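Local coordinates for type VI immunity protein Atu4351 (Agrobacterium fabrum, PDB 6ITW) that probably protects its own cell against the toxic effector of its type VI secretion system, acting as the immunity member of an effector-immunity pair, at residues Lys13-Pro18 with Glu137-Glu142; Gln58-Glu63 with Thr84-Phe89; Gly118-Ile123 with Leu208-Lys213; Ile170-Leu175 with Arg189-Leu194. All coordinates share one frame; numbering follows the deposited sequence.

Interaction 1 (Lys13-Pro18 with Glu137-Glu142)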
loop_
_atom_site.group_PDB
_atom_site.type_symbol
_atom_site.label_atom_id
_atom_site.label_comp_id
_atom_site.label_asym_id
_atom_site.label_seq_id
_atom_site.Cartn_x
_atom_site.Cartn_y
_atom_site.Cartn_z
ATOM N N LYS A 13 -3.089 19.147 -7.242
ATOM C CA LYS A 13 -4.256 20.003 -7.084
ATOM C C LYS A 13 -5.125 19.531 -5.920
ATOM O O LYS A 13 -5.456 20.311 -5.022
ATOM C CB LYS A 13 -5.051 20.024 -8.389
ATOM C CG LYS A 13 -6.219 20.999 -8.404
ATOM C CD LYS A 13 -6.961 20.889 -9.729
ATOM C CE LYS A 13 -8.020 21.964 -9.864
ATOM N NZ LYS A 13 -9.092 21.777 -8.860
ATOM N N ARG A 14 -5.445 18.235 -5.884
ATOM C CA ARG A 14 -6.358 17.735 -4.862
ATOM C C ARG A 14 -5.700 17.560 -3.498
ATOM O O ARG A 14 -6.378 17.723 -2.476
ATOM C CB ARG A 14 -6.985 16.423 -5.329
ATOM C CG ARG A 14 -7.712 16.605 -6.667
ATOM C CD ARG A 14 -8.036 15.299 -7.357
ATOM N NE ARG A 14 -8.597 14.325 -6.430
ATOM C CZ ARG A 14 -8.771 13.044 -6.728
ATOM N NH1 ARG A 14 -8.426 12.597 -7.930
ATOM N NH2 ARG A 14 -9.282 12.208 -5.828
ATOM N N PHE A 15 -4.402 17.256 -3.424
ATOM C CA PHE A 15 -3.836 16.896 -2.125
ATOM C C PHE A 15 -2.796 17.883 -1.595
ATOM O O PHE A 15 -2.402 17.782 -0.417
ATOM C CB PHE A 15 -3.241 15.474 -2.201
ATOM C CG PHE A 15 -4.230 14.423 -2.700
ATOM C CD1 PHE A 15 -5.538 14.375 -2.193
ATOM C CD2 PHE A 15 -3.859 13.500 -3.675
ATOM C CE1 PHE A 15 -6.457 13.407 -2.642
ATOM C CE2 PHE A 15 -4.775 12.519 -4.135
ATOM C CZ PHE A 15 -6.073 12.477 -3.623
ATOM N N GLY A 16 -2.371 18.856 -2.403
ATOM C CA GLY A 16 -1.325 19.760 -1.980
ATOM C C GLY A 16 0.039 19.087 -1.964
ATOM O O GLY A 16 0.256 18.018 -2.543
ATOM N N LEU A 17 0.968 19.727 -1.264
ATOM C CA LEU A 17 2.320 19.205 -1.155
ATOM C C LEU A 17 2.360 18.075 -0.136
ATOM O O LEU A 17 1.805 18.217 0.958
ATOM C CB LEU A 17 3.298 20.288 -0.721
ATOM C CG LEU A 17 3.481 21.476 -1.654
ATOM C CD1 LEU A 17 4.197 22.622 -0.913
ATOM C CD2 LEU A 17 4.257 21.038 -2.867
ATOM N N PRO A 18 3.027 16.965 -0.435
ATOM C CA PRO A 18 3.266 15.971 0.613
ATOM C C PRO A 18 3.952 16.597 1.823
ATOM O O PRO A 18 5.030 17.176 1.701
ATOM C CB PRO A 18 4.144 14.935 -0.088
ATOM C CG PRO A 18 3.783 15.087 -1.548
ATOM C CD PRO A 18 3.501 16.523 -1.758
ATOM N N GLU A 137 -3.686 9.272 -7.902
ATOM C CA GLU A 137 -4.856 10.140 -7.789
ATOM C C GLU A 137 -5.931 9.528 -6.897
ATOM O O GLU A 137 -6.711 10.259 -6.271
ATOM C CB GLU A 137 -5.444 10.422 -9.179
ATOM C CG GLU A 137 -4.752 11.546 -9.962
ATOM C CD GLU A 137 -4.940 11.434 -11.483
ATOM O OE1 GLU A 137 -5.916 10.793 -11.937
ATOM O OE2 GLU A 137 -4.095 11.977 -12.234
ATOM N N GLY A 138 -5.982 8.198 -6.805
ATOM C CA GLY A 138 -7.055 7.550 -6.080
ATOM C C GLY A 138 -6.874 7.313 -4.589
ATOM O O GLY A 138 -7.768 6.724 -3.977
ATOM N N ILE A 139 -5.784 7.771 -3.959
ATOM C CA ILE A 139 -5.452 7.324 -2.603
ATOM C C ILE A 139 -6.434 7.852 -1.561
ATOM O O ILE A 139 -6.310 7.546 -0.368
ATOM C CB ILE A 139 -4.000 7.691 -2.225
ATOM C CG1 ILE A 139 -3.716 9.199 -2.352
ATOM C CG2 ILE A 139 -3.032 6.912 -3.083
ATOM C CD1 ILE A 139 -4.225 10.066 -1.201
ATOM N N ASP A 140 -7.405 8.659 -1.980
ATOM C CA ASP A 140 -8.413 9.144 -1.044
ATOM C C ASP A 140 -9.708 8.328 -1.071
ATOM O O ASP A 140 -10.637 8.648 -0.322
ATOM C CB ASP A 140 -8.721 10.623 -1.307
ATOM C CG ASP A 140 -9.330 10.868 -2.690
ATOM O OD1 ASP A 140 -9.144 10.040 -3.619
ATOM O OD2 ASP A 140 -9.996 11.916 -2.845
ATOM N N ALA A 141 -9.791 7.288 -1.897
ATOM C CA ALA A 141 -10.991 6.450 -1.918
ATOM C C ALA A 141 -11.291 5.888 -0.529
ATOM O O ALA A 141 -10.388 5.685 0.296
ATOM C CB ALA A 141 -10.830 5.295 -2.913
ATOM N N GLU A 142 -12.580 5.644 -0.269
ATOM C CA GLU A 142 -12.986 5.067 1.012
ATOM C C GLU A 142 -12.408 3.676 1.218
ATOM O O GLU A 142 -12.244 3.237 2.361
ATOM C CB GLU A 142 -14.501 4.981 1.111
ATOM C CG GLU A 142 -15.208 6.301 1.220
ATOM C CD GLU A 142 -16.708 6.117 1.365
ATOM O OE1 GLU A 142 -17.137 5.255 2.161
ATOM O OE2 GLU A 142 -17.458 6.815 0.654
#
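The Phe-15 ring takes Ile-139 on one face, where methyl CD1 lies 4.0 Å from the ring centroid and is shifted toward the rim; the opposite face carries CB of the preceding Arg-14. At the ring edge, near its plane, Phe-15 CZ meets Asp-140 CG at 3.8 Å and Glu-137 O at 3.5 Å, with the Asp-140 carboxylate turned 75° from the ring. The Asp-140 carboxylate also reaches the edge of the Arg-14 guanidinium: Arg-14 NH2 and Asp-140 OD2, 3.1 Å apart, form a salt bridge whose hydrogen bond is weak, bent to 144° at the hydrogen. Glu-137 O also lies 3.3 Å from Arg-14 NH2, but obliquely and at too poor an angle to count as a bond. A type I beta turn from Gly-138 to Ala-141, closed by Ala-141 N to Gly-138 O, holds Ile-139 and Asp-140 at its two central positions and so presents both side chains. The contact is near the surface and joins the end of helix 9-15 to the turn that follows helix 128-137. Both lean on strand 49-52 through Trp-52, which meets the Phe-15 ring, touches Ile-139 and donates from NE1 to Gly-16 O.

Interaction 2 (Gln58-Glu63 with Thr84-Phe89)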
loop_
_atom_site.group_PDB
_atom_site.type_symbol
_atom_site.label_atom_id
_atom_site.label_comp_id
_atom_site.label_asym_id
_atom_site.label_seq_id
_atom_site.Cartn_x
_atom_site.Cartn_y
_atom_site.Cartn_z
ATOM N N GLN A 58 0.590 7.927 2.897
ATOM C CA GLN A 58 1.943 8.443 2.982
ATOM C C GLN A 58 2.788 7.681 1.980
ATOM O O GLN A 58 2.511 6.514 1.694
ATOM C CB GLN A 58 2.540 8.297 4.383
ATOM C CG GLN A 58 2.719 6.865 4.833
ATOM C CD GLN A 58 3.061 6.768 6.300
ATOM O OE1 GLN A 58 4.236 6.670 6.667
ATOM N NE2 GLN A 58 2.029 6.797 7.162
ATOM N N PHE A 59 3.798 8.352 1.428
ATOM C CA PHE A 59 4.726 7.701 0.517
ATOM C C PHE A 59 5.894 7.163 1.317
ATOM O O PHE A 59 6.224 7.675 2.397
ATOM C CB PHE A 59 5.244 8.662 -0.553
ATOM C CG PHE A 59 4.203 9.118 -1.518
ATOM C CD1 PHE A 59 3.426 10.252 -1.246
ATOM C CD2 PHE A 59 3.996 8.427 -2.708
ATOM C CE1 PHE A 59 2.441 10.688 -2.153
ATOM C CE2 PHE A 59 3.018 8.856 -3.614
ATOM C CZ PHE A 59 2.247 9.995 -3.333
ATOM N N CYS A 60 6.518 6.119 0.777
ATOM C CA CYS A 60 7.623 5.465 1.455
ATOM C C CYS A 60 8.719 5.145 0.451
ATOM O O CYS A 60 8.475 5.013 -0.751
ATOM C CB CYS A 60 7.170 4.176 2.174
ATOM S SG CYS A 60 6.579 2.830 1.071
ATOM N N ASN A 61 9.933 5.009 0.968
ATOM C CA ASN A 61 11.057 4.570 0.160
ATOM C C ASN A 61 10.974 3.066 -0.072
ATOM O O ASN A 61 11.081 2.300 0.889
ATOM C CB ASN A 61 12.366 4.956 0.853
ATOM C CG ASN A 61 13.583 4.743 -0.028
ATOM O OD1 ASN A 61 13.671 3.752 -0.773
ATOM N ND2 ASN A 61 14.530 5.685 0.042
ATOM N N PRO A 62 10.795 2.601 -1.322
ATOM C CA PRO A 62 10.673 1.146 -1.564
ATOM C C PRO A 62 11.824 0.347 -1.003
ATOM O O PRO A 62 11.642 -0.803 -0.586
ATOM C CB PRO A 62 10.643 1.023 -3.094
ATOM C CG PRO A 62 10.483 2.404 -3.617
ATOM C CD PRO A 62 10.908 3.364 -2.572
ATOM N N GLU A 63 13.022 0.930 -1.012
ATOM C CA GLU A 63 14.179 0.242 -0.469
ATOM C C GLU A 63 13.991 -0.072 1.015
ATOM O O GLU A 63 14.374 -1.152 1.474
ATOM C CB GLU A 63 15.434 1.084 -0.714
ATOM C CG GLU A 63 16.740 0.330 -0.469
ATOM C CD GLU A 63 16.977 -0.816 -1.464
ATOM O OE1 GLU A 63 16.246 -0.932 -2.484
ATOM O OE2 GLU A 63 17.911 -1.604 -1.221
ATOM N N THR A 84 8.481 -6.273 -7.295
ATOM C CA THR A 84 7.347 -5.569 -6.710
ATOM C C THR A 84 7.868 -4.590 -5.675
ATOM O O THR A 84 8.642 -4.967 -4.787
ATOM C CB THR A 84 6.349 -6.538 -6.079
ATOM O OG1 THR A 84 6.062 -7.598 -7.007
ATOM C CG2 THR A 84 5.054 -5.794 -5.710
ATOM N N HIS A 85 7.447 -3.338 -5.791
ATOM C CA HIS A 85 8.088 -2.251 -5.062
ATOM C C HIS A 85 7.038 -1.458 -4.307
ATOM O O HIS A 85 6.094 -0.944 -4.914
ATOM C CB HIS A 85 8.873 -1.367 -6.032
ATOM C CG HIS A 85 9.709 -2.163 -6.979
ATOM N ND1 HIS A 85 10.814 -2.880 -6.565
ATOM C CD2 HIS A 85 9.568 -2.416 -8.301
ATOM C CE1 HIS A 85 11.333 -3.514 -7.601
ATOM N NE2 HIS A 85 10.594 -3.252 -8.665
ATOM N N ALA A 86 7.223 -1.343 -2.994
ATOM C CA ALA A 86 6.287 -0.618 -2.135
ATOM C C ALA A 86 6.498 0.886 -2.302
ATOM O O ALA A 86 7.597 1.395 -2.046
ATOM C CB ALA A 86 6.483 -1.032 -0.674
ATOM N N LEU A 87 5.445 1.603 -2.702
ATOM C CA LEU A 87 5.553 3.036 -2.962
ATOM C C LEU A 87 4.942 3.905 -1.871
ATOM O O LEU A 87 5.375 5.053 -1.700
ATOM C CB LEU A 87 4.888 3.391 -4.296
ATOM C CG LEU A 87 5.339 2.555 -5.496
ATOM C CD1 LEU A 87 4.586 2.980 -6.746
ATOM C CD2 LEU A 87 6.853 2.649 -5.704
ATOM N N GLY A 88 3.948 3.397 -1.148
ATOM C CA GLY A 88 3.291 4.146 -0.088
ATOM C C GLY A 88 2.248 3.268 0.565
ATOM O O GLY A 88 1.993 2.140 0.128
ATOM N N PHE A 89 1.626 3.790 1.626
ATOM C CA PHE A 89 0.560 3.015 2.251
ATOM C C PHE A 89 -0.469 3.903 2.940
ATOM O O PHE A 89 -0.159 4.988 3.444
ATOM C CB PHE A 89 1.114 1.983 3.254
ATOM C CG PHE A 89 2.288 2.476 4.076
ATOM C CD1 PHE A 89 2.084 3.118 5.298
ATOM C CD2 PHE A 89 3.598 2.249 3.648
ATOM C CE1 PHE A 89 3.160 3.528 6.074
ATOM C CE2 PHE A 89 4.684 2.652 4.423
ATOM C CZ PHE A 89 4.464 3.296 5.632
HETATM O O HOH W 1 -0.429 6.806 5.863
HETATM O O HOH W 2 9.829 -2.288 -1.802
#
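Gln-58 lays its side chain across the ring of Phe-89, its partner in an antiparallel hydrogen-bonded pair. From CB the chain turns to set CG between the backbone N and the carbonyl carbon (chi1 64°), and CG comes over the ring face, 4.0 Å from the centroid, as a CH-pi contact. CD follows, packed closely at 3.2 Å from Phe-89 CE1, with the amide plane 31° from the ring. At the tip OE1 stays beside CE1 and CZ but accepts its hydrogen bond from Gly-168 N. NE2 donates to Gln-169 O and to a water 2.8 Å away, which in turn donates to Phe-89 O, so the buried amide is gripped at both ends.

At the next pair, Phe-59 and Gly-88, the CA atoms approach to 3.9 Å; the place where a side chain of Gly-88 would stand is taken by Gln-58 O. Cys-60 N then donates to Leu-87 O at 2.9 Å and nearly straight (171°), while Cys-60 CB packs on Phe-89 CE2 at 3.7 Å and SG stands obliquely to the ring, a Cys sulfur-aromatic contact. Beyond, a water bridges the two segments, donating to Pro-62 O at 2.6 Å and accepting from Ala-86 N at 3.0 Å.

Leu-87 and Gly-88 both face Leu-96, a classic beta bulge against strand 94-99. Both segments belong to the GAD-like domain. Strand 57-59 is set between 49-52 and 84-90 in the mixed sheet, and Ala-86 packs on Val-69 of helix 66-73.

Interaction 3 (Gly118-Ile123 with Leu208-Lys213)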
loop_
_atom_site.group_PDB
_atom_site.type_symbol
_atom_site.label_atom_id
_atom_site.label_comp_id
_atom_site.label_asym_id
_atom_site.label_seq_id
_atom_site.Cartn_x
_atom_site.Cartn_y
_atom_site.Cartn_z
ATOM N N GLY A 118 -4.052 -5.930 -13.216
ATOM C CA GLY A 118 -3.311 -6.364 -14.396
ATOM C C GLY A 118 -3.049 -7.857 -14.466
ATOM O O GLY A 118 -2.709 -8.359 -15.540
ATOM N N LEU A 119 -3.172 -8.575 -13.342
ATOM C CA LEU A 119 -3.166 -10.036 -13.393
ATOM C C LEU A 119 -4.396 -10.584 -14.104
ATOM O O LEU A 119 -4.344 -11.686 -14.655
ATOM C CB LEU A 119 -3.112 -10.631 -11.985
ATOM C CG LEU A 119 -1.773 -11.076 -11.418
ATOM C CD1 LEU A 119 -1.964 -11.590 -9.996
ATOM C CD2 LEU A 119 -1.142 -12.142 -12.300
ATOM N N PHE A 120 -5.512 -9.847 -14.092
ATOM C CA PHE A 120 -6.800 -10.383 -14.506
ATOM C C PHE A 120 -7.416 -9.696 -15.724
ATOM O O PHE A 120 -8.252 -10.307 -16.394
ATOM C CB PHE A 120 -7.784 -10.337 -13.321
ATOM C CG PHE A 120 -7.277 -11.062 -12.116
ATOM C CD1 PHE A 120 -7.231 -12.450 -12.095
ATOM C CD2 PHE A 120 -6.799 -10.370 -11.019
ATOM C CE1 PHE A 120 -6.735 -13.133 -10.985
ATOM C CE2 PHE A 120 -6.296 -11.045 -9.904
ATOM C CZ PHE A 120 -6.265 -12.421 -9.890
ATOM N N LYS A 121 -7.053 -8.454 -16.016
ATOM C CA LYS A 121 -7.330 -7.839 -17.307
ATOM C C LYS A 121 -6.014 -7.270 -17.814
ATOM O O LYS A 121 -5.286 -6.615 -17.059
ATOM C CB LYS A 121 -8.421 -6.764 -17.208
ATOM C CG LYS A 121 -7.975 -5.335 -17.511
ATOM C CD LYS A 121 -9.165 -4.375 -17.487
ATOM C CE LYS A 121 -8.732 -2.919 -17.306
ATOM N NZ LYS A 121 -9.901 -1.980 -17.319
ATOM N N GLU A 122 -5.685 -7.570 -19.067
ATOM C CA GLU A 122 -4.375 -7.214 -19.596
ATOM C C GLU A 122 -4.276 -5.709 -19.812
ATOM O O GLU A 122 -5.218 -5.072 -20.291
ATOM C CB GLU A 122 -4.117 -7.951 -20.901
ATOM C CG GLU A 122 -2.659 -8.077 -21.265
ATOM C CD GLU A 122 -2.456 -8.972 -22.475
ATOM O OE1 GLU A 122 -3.372 -9.025 -23.331
ATOM O OE2 GLU A 122 -1.392 -9.628 -22.564
ATOM N N ILE A 123 -3.132 -5.143 -19.438
ATOM C CA ILE A 123 -2.872 -3.713 -19.542
ATOM C C ILE A 123 -1.715 -3.522 -20.517
ATOM O O ILE A 123 -0.626 -4.060 -20.294
ATOM C CB ILE A 123 -2.537 -3.070 -18.184
ATOM C CG1 ILE A 123 -3.661 -3.288 -17.175
ATOM C CG2 ILE A 123 -2.295 -1.573 -18.338
ATOM C CD1 ILE A 123 -3.345 -2.730 -15.813
ATOM N N LEU A 208 -5.028 -13.764 -2.678
ATOM C CA LEU A 208 -5.128 -12.919 -3.860
ATOM C C LEU A 208 -6.564 -12.882 -4.342
ATOM O O LEU A 208 -7.210 -13.928 -4.473
ATOM C CB LEU A 208 -4.221 -13.448 -4.968
ATOM C CG LEU A 208 -4.355 -12.875 -6.380
ATOM C CD1 LEU A 208 -3.865 -11.436 -6.422
ATOM C CD2 LEU A 208 -3.554 -13.742 -7.346
ATOM N N TYR A 209 -7.066 -11.683 -4.604
ATOM C CA TYR A 209 -8.435 -11.500 -5.064
ATOM C C TYR A 209 -8.459 -10.857 -6.441
ATOM O O TYR A 209 -7.592 -10.046 -6.790
ATOM C CB TYR A 209 -9.243 -10.627 -4.111
ATOM C CG TYR A 209 -9.685 -11.329 -2.869
ATOM C CD1 TYR A 209 -8.808 -11.527 -1.804
ATOM C CD2 TYR A 209 -10.988 -11.784 -2.745
ATOM C CE1 TYR A 209 -9.228 -12.168 -0.649
ATOM C CE2 TYR A 209 -11.417 -12.427 -1.591
ATOM C CZ TYR A 209 -10.534 -12.620 -0.549
ATOM O OH TYR A 209 -10.960 -13.264 0.589
ATOM N N ASP A 210 -9.490 -11.198 -7.197
ATOM C CA ASP A 210 -9.708 -10.675 -8.542
ATOM C C ASP A 210 -10.773 -9.586 -8.437
ATOM O O ASP A 210 -11.964 -9.879 -8.327
ATOM C CB ASP A 210 -10.117 -11.815 -9.470
ATOM C CG ASP A 210 -10.327 -11.375 -10.912
ATOM O OD1 ASP A 210 -10.645 -10.192 -11.149
ATOM O OD2 ASP A 210 -10.186 -12.238 -11.813
ATOM N N THR A 211 -10.345 -8.321 -8.466
ATOM C CA THR A 211 -11.273 -7.194 -8.447
ATOM C C THR A 211 -11.678 -6.741 -9.850
ATOM O O THR A 211 -12.197 -5.627 -10.007
ATOM C CB THR A 211 -10.682 -6.021 -7.654
ATOM O OG1 THR A 211 -9.389 -5.680 -8.171
ATOM C CG2 THR A 211 -10.542 -6.400 -6.195
ATOM N N THR A 212 -11.446 -7.586 -10.864
ATOM C CA THR A 212 -11.873 -7.327 -12.238
ATOM C C THR A 212 -13.335 -7.699 -12.442
ATOM O O THR A 212 -14.084 -6.955 -13.081
ATOM C CB THR A 212 -10.988 -8.112 -13.218
ATOM O OG1 THR A 212 -9.836 -7.335 -13.565
ATOM C CG2 THR A 212 -11.760 -8.537 -14.470
ATOM N N LYS A 213 -13.750 -8.853 -11.909
ATOM C CA LYS A 213 -15.133 -9.309 -11.915
ATOM C C LYS A 213 -15.919 -8.613 -10.804
ATOM O O LYS A 213 -15.344 -8.223 -9.783
ATOM C CB LYS A 213 -15.190 -10.825 -11.711
ATOM C CG LYS A 213 -14.476 -11.639 -12.786
ATOM C CD LYS A 213 -15.485 -12.217 -13.773
ATOM C CE LYS A 213 -14.950 -12.232 -15.205
ATOM N NZ LYS A 213 -15.886 -11.581 -16.171
#
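Phe-120 has the largest share of the buried surface in this contact, its ring lying against the chain where strand 207-209 runs into an Asx turn. The turn belongs to Asp-210, whose OD1 accepts from Thr-212 N at 2.7 Å, met nearly along the C-O axis, and more weakly from Lys-213 N. The bonds to OD1 probably help to hold the Asp-210 side chain over one face of the ring. CB sits above the ring centre, 3.7 Å from the centroid, and the carboxylate is stacked with its plane 23° from the ring. Leu-119 CB lies on the opposite face, toward the rim, so both faces have a neighbour.

Leu-208 comes to the far end of the ring: the two side chains meet tip to tip, Leu-208 CD2 lying 3.9 Å from Phe-120 CZ. The same methyl also touches Leu-119 CD1 at 3.8 Å, which makes Leu-208 the apolar link to both residues. Thr-212, which buries about as much as Leu-208, sets OG1 3.6 Å from Phe-120 CB and near Lys-121 CB.

The contact joins the loop after strand 113-116 to strand 207-209, which runs parallel to 113-116 in the mixed sheet. On its other side 207-209 pairs with strand 218-221, and Val-219 of that strand touches both Phe-120 and Asp-210. The closest approach is at the carboxylate, where Asp-210 OD2 lies 3.0 Å from Phe-120 CD1.

Interaction 4 (Ile170-Leu175 with Arg189-Leu194)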
loop_
_atom_site.group_PDB
_atom_site.type_symbol
_atom_site.label_atom_id
_atom_site.label_comp_id
_atom_site.label_asym_id
_atom_site.label_seq_id
_atom_site.Cartn_x
_atom_site.Cartn_y
_atom_site.Cartn_z
ATOM N N ILE A 170 1.722 3.688 11.277
ATOM C CA ILE A 170 0.359 3.349 10.866
ATOM C C ILE A 170 -0.476 3.118 12.124
ATOM O O ILE A 170 0.053 2.948 13.222
ATOM C CB ILE A 170 0.291 2.088 9.964
ATOM C CG1 ILE A 170 0.915 0.886 10.677
ATOM C CG2 ILE A 170 0.981 2.310 8.619
ATOM C CD1 ILE A 170 0.712 -0.468 9.934
ATOM N N TYR A 171 -1.802 3.103 11.953
ATOM C CA TYR A 171 -2.709 2.615 12.993
ATOM C C TYR A 171 -2.823 1.101 12.873
ATOM O O TYR A 171 -3.079 0.576 11.785
ATOM C CB TYR A 171 -4.101 3.237 12.880
ATOM C CG TYR A 171 -4.111 4.752 12.900
ATOM C CD1 TYR A 171 -3.540 5.458 13.957
ATOM C CD2 TYR A 171 -4.703 5.477 11.863
ATOM C CE1 TYR A 171 -3.560 6.849 13.981
ATOM C CE2 TYR A 171 -4.734 6.881 11.879
ATOM C CZ TYR A 171 -4.159 7.553 12.945
ATOM O OH TYR A 171 -4.177 8.928 12.966
ATOM N N SER A 172 -2.642 0.410 13.990
ATOM C CA SER A 172 -2.559 -1.033 14.033
ATOM C C SER A 172 -3.304 -1.539 15.263
ATOM O O SER A 172 -3.285 -0.887 16.315
ATOM C CB SER A 172 -1.088 -1.480 14.095
ATOM O OG SER A 172 -0.951 -2.900 14.053
ATOM N N PRO A 173 -3.946 -2.699 15.172
ATOM C CA PRO A 173 -4.634 -3.222 16.355
ATOM C C PRO A 173 -3.622 -3.680 17.394
ATOM O O PRO A 173 -2.598 -4.291 17.075
ATOM C CB PRO A 173 -5.477 -4.387 15.809
ATOM C CG PRO A 173 -4.796 -4.800 14.542
ATOM C CD PRO A 173 -4.041 -3.602 14.010
ATOM N N LYS A 174 -3.900 -3.320 18.646
ATOM C CA LYS A 174 -3.068 -3.758 19.757
ATOM C C LYS A 174 -3.130 -5.275 19.905
ATOM O O LYS A 174 -2.100 -5.951 19.904
ATOM C CB LYS A 174 -3.533 -3.065 21.045
ATOM C CG LYS A 174 -2.766 -3.490 22.299
ATOM C CD LYS A 174 -3.687 -3.614 23.516
ATOM C CE LYS A 174 -3.095 -2.982 24.781
ATOM N NZ LYS A 174 -1.695 -3.433 25.049
ATOM N N LEU A 175 -4.340 -5.824 20.041
ATOM C CA LEU A 175 -4.585 -7.262 20.030
ATOM C C LEU A 175 -5.203 -7.642 18.688
ATOM O O LEU A 175 -6.317 -7.212 18.381
ATOM C CB LEU A 175 -5.521 -7.663 21.170
ATOM C CG LEU A 175 -5.865 -9.148 21.147
ATOM C CD1 LEU A 175 -4.575 -9.960 21.063
ATOM C CD2 LEU A 175 -6.691 -9.548 22.372
ATOM N N ARG A 189 -3.830 1.458 17.812
ATOM C CA ARG A 189 -2.749 2.278 18.345
ATOM C C ARG A 189 -1.823 2.716 17.217
ATOM O O ARG A 189 -1.658 1.989 16.232
ATOM C CB ARG A 189 -1.902 1.524 19.380
ATOM C CG ARG A 189 -2.653 0.904 20.496
ATOM C CD ARG A 189 -3.080 1.933 21.516
ATOM N NE ARG A 189 -3.384 1.244 22.761
ATOM C CZ ARG A 189 -4.572 0.717 23.027
ATOM N NH1 ARG A 189 -5.544 0.836 22.130
ATOM N NH2 ARG A 189 -4.787 0.086 24.179
ATOM N N PRO A 190 -1.186 3.880 17.349
ATOM C CA PRO A 190 -0.143 4.272 16.379
ATOM C C PRO A 190 1.156 3.532 16.679
ATOM O O PRO A 190 1.591 3.470 17.831
ATOM C CB PRO A 190 0.008 5.784 16.603
ATOM C CG PRO A 190 -0.421 5.999 18.061
ATOM C CD PRO A 190 -1.396 4.890 18.407
ATOM N N VAL A 191 1.755 2.926 15.646
ATOM C CA VAL A 191 2.948 2.097 15.809
ATOM C C VAL A 191 3.899 2.320 14.633
ATOM O O VAL A 191 3.518 2.820 13.573
ATOM C CB VAL A 191 2.637 0.576 15.908
ATOM C CG1 VAL A 191 1.777 0.251 17.099
ATOM C CG2 VAL A 191 1.963 0.100 14.631
ATOM N N ASP A 192 5.150 1.913 14.832
ATOM C CA ASP A 192 6.131 1.864 13.762
ATOM C C ASP A 192 5.652 0.942 12.640
ATOM O O ASP A 192 5.356 -0.233 12.873
ATOM C CB ASP A 192 7.458 1.371 14.325
ATOM C CG ASP A 192 8.518 1.250 13.272
ATOM O OD1 ASP A 192 8.883 2.290 12.689
ATOM O OD2 ASP A 192 8.994 0.127 13.023
ATOM N N ALA A 193 5.591 1.471 11.413
ATOM C CA ALA A 193 5.006 0.703 10.312
ATOM C C ALA A 193 5.873 -0.499 9.939
ATOM O O ALA A 193 5.361 -1.614 9.777
ATOM C CB ALA A 193 4.789 1.601 9.093
ATOM N N LEU A 194 7.191 -0.297 9.799
ATOM C CA LEU A 194 8.053 -1.395 9.358
ATOM C C LEU A 194 8.023 -2.562 10.348
ATOM O O LEU A 194 7.953 -3.725 9.938
ATOM C CB LEU A 194 9.491 -0.906 9.158
ATOM C CG LEU A 194 10.468 -1.980 8.647
ATOM C CD1 LEU A 194 10.022 -2.521 7.274
ATOM C CD2 LEU A 194 11.902 -1.447 8.578
#
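Ile-170 and Val-191 exchange two backbone hydrogen bonds, each N to the other's O at 3.0 Å, and Ser-172 does the same with Arg-189, from N to O at 2.9 Å and back at 2.8 Å. Between these two antiparallel hydrogen-bonded pairs Tyr-171 and Pro-190 form a non-hydrogen-bonded one. The short two-stranded ladder is strongly twisted, its strand directions 112° apart. On the face of Ile-170, Ser-172 and Val-191, Val-191 CG2 touches Ser-172 CB at 3.5 Å, while Ile-170 CG2 meets Ala-193 CB at 3.9 Å. Farther out, Lys-174 CB lies over one face of the Arg-189 guanidinium and CE comes to 3.6 Å from NH2.

A second shell sets these groups in place. Asp-192 is the N-cap of helix 193-200: its side chain caps a backbone N of the first turn, and OD2 also bonds Ser-195 OG. Tyr-171 OH bonds Gly-163 O, its ring resting on helix 155-162, and Arg-189 NH1 donates to Glu-186 O.

The grip is mainly backbone-made, with a few aliphatic contacts beside it. Lys-174 offers Arg-189 its aliphatic part, while Lys-174 NZ stays 4.8 Å from Arg-189 NH2, a like-charged proximity that probably costs some energy.

How the interactions relate
Interactions 2 and 4 touch directly: Phe-89 CE1 lies 3.6 Å from Ile-170 CG2, and Phe-89 CZ 3.9 Å from Ala-193 CB, so one ring joins the mixed sheet to the two-stranded sheet, and the GAD-like domain to the Tdi1 C-terminal region. Interaction 1 stays apart from interaction 2, nearest atoms about 5 Å away, yet Trp-52 meets both Phe-15 and Phe-59. Interactions 2 and 3 reach the same sheet, their centres about 21 Å apart. Interactions 3 and 4 lie on opposite sides of the chain's centre, about 30 Å between centres, although interaction 4 is nested within the loop that interaction 3 closes. No contact here identifies where the effector would bind.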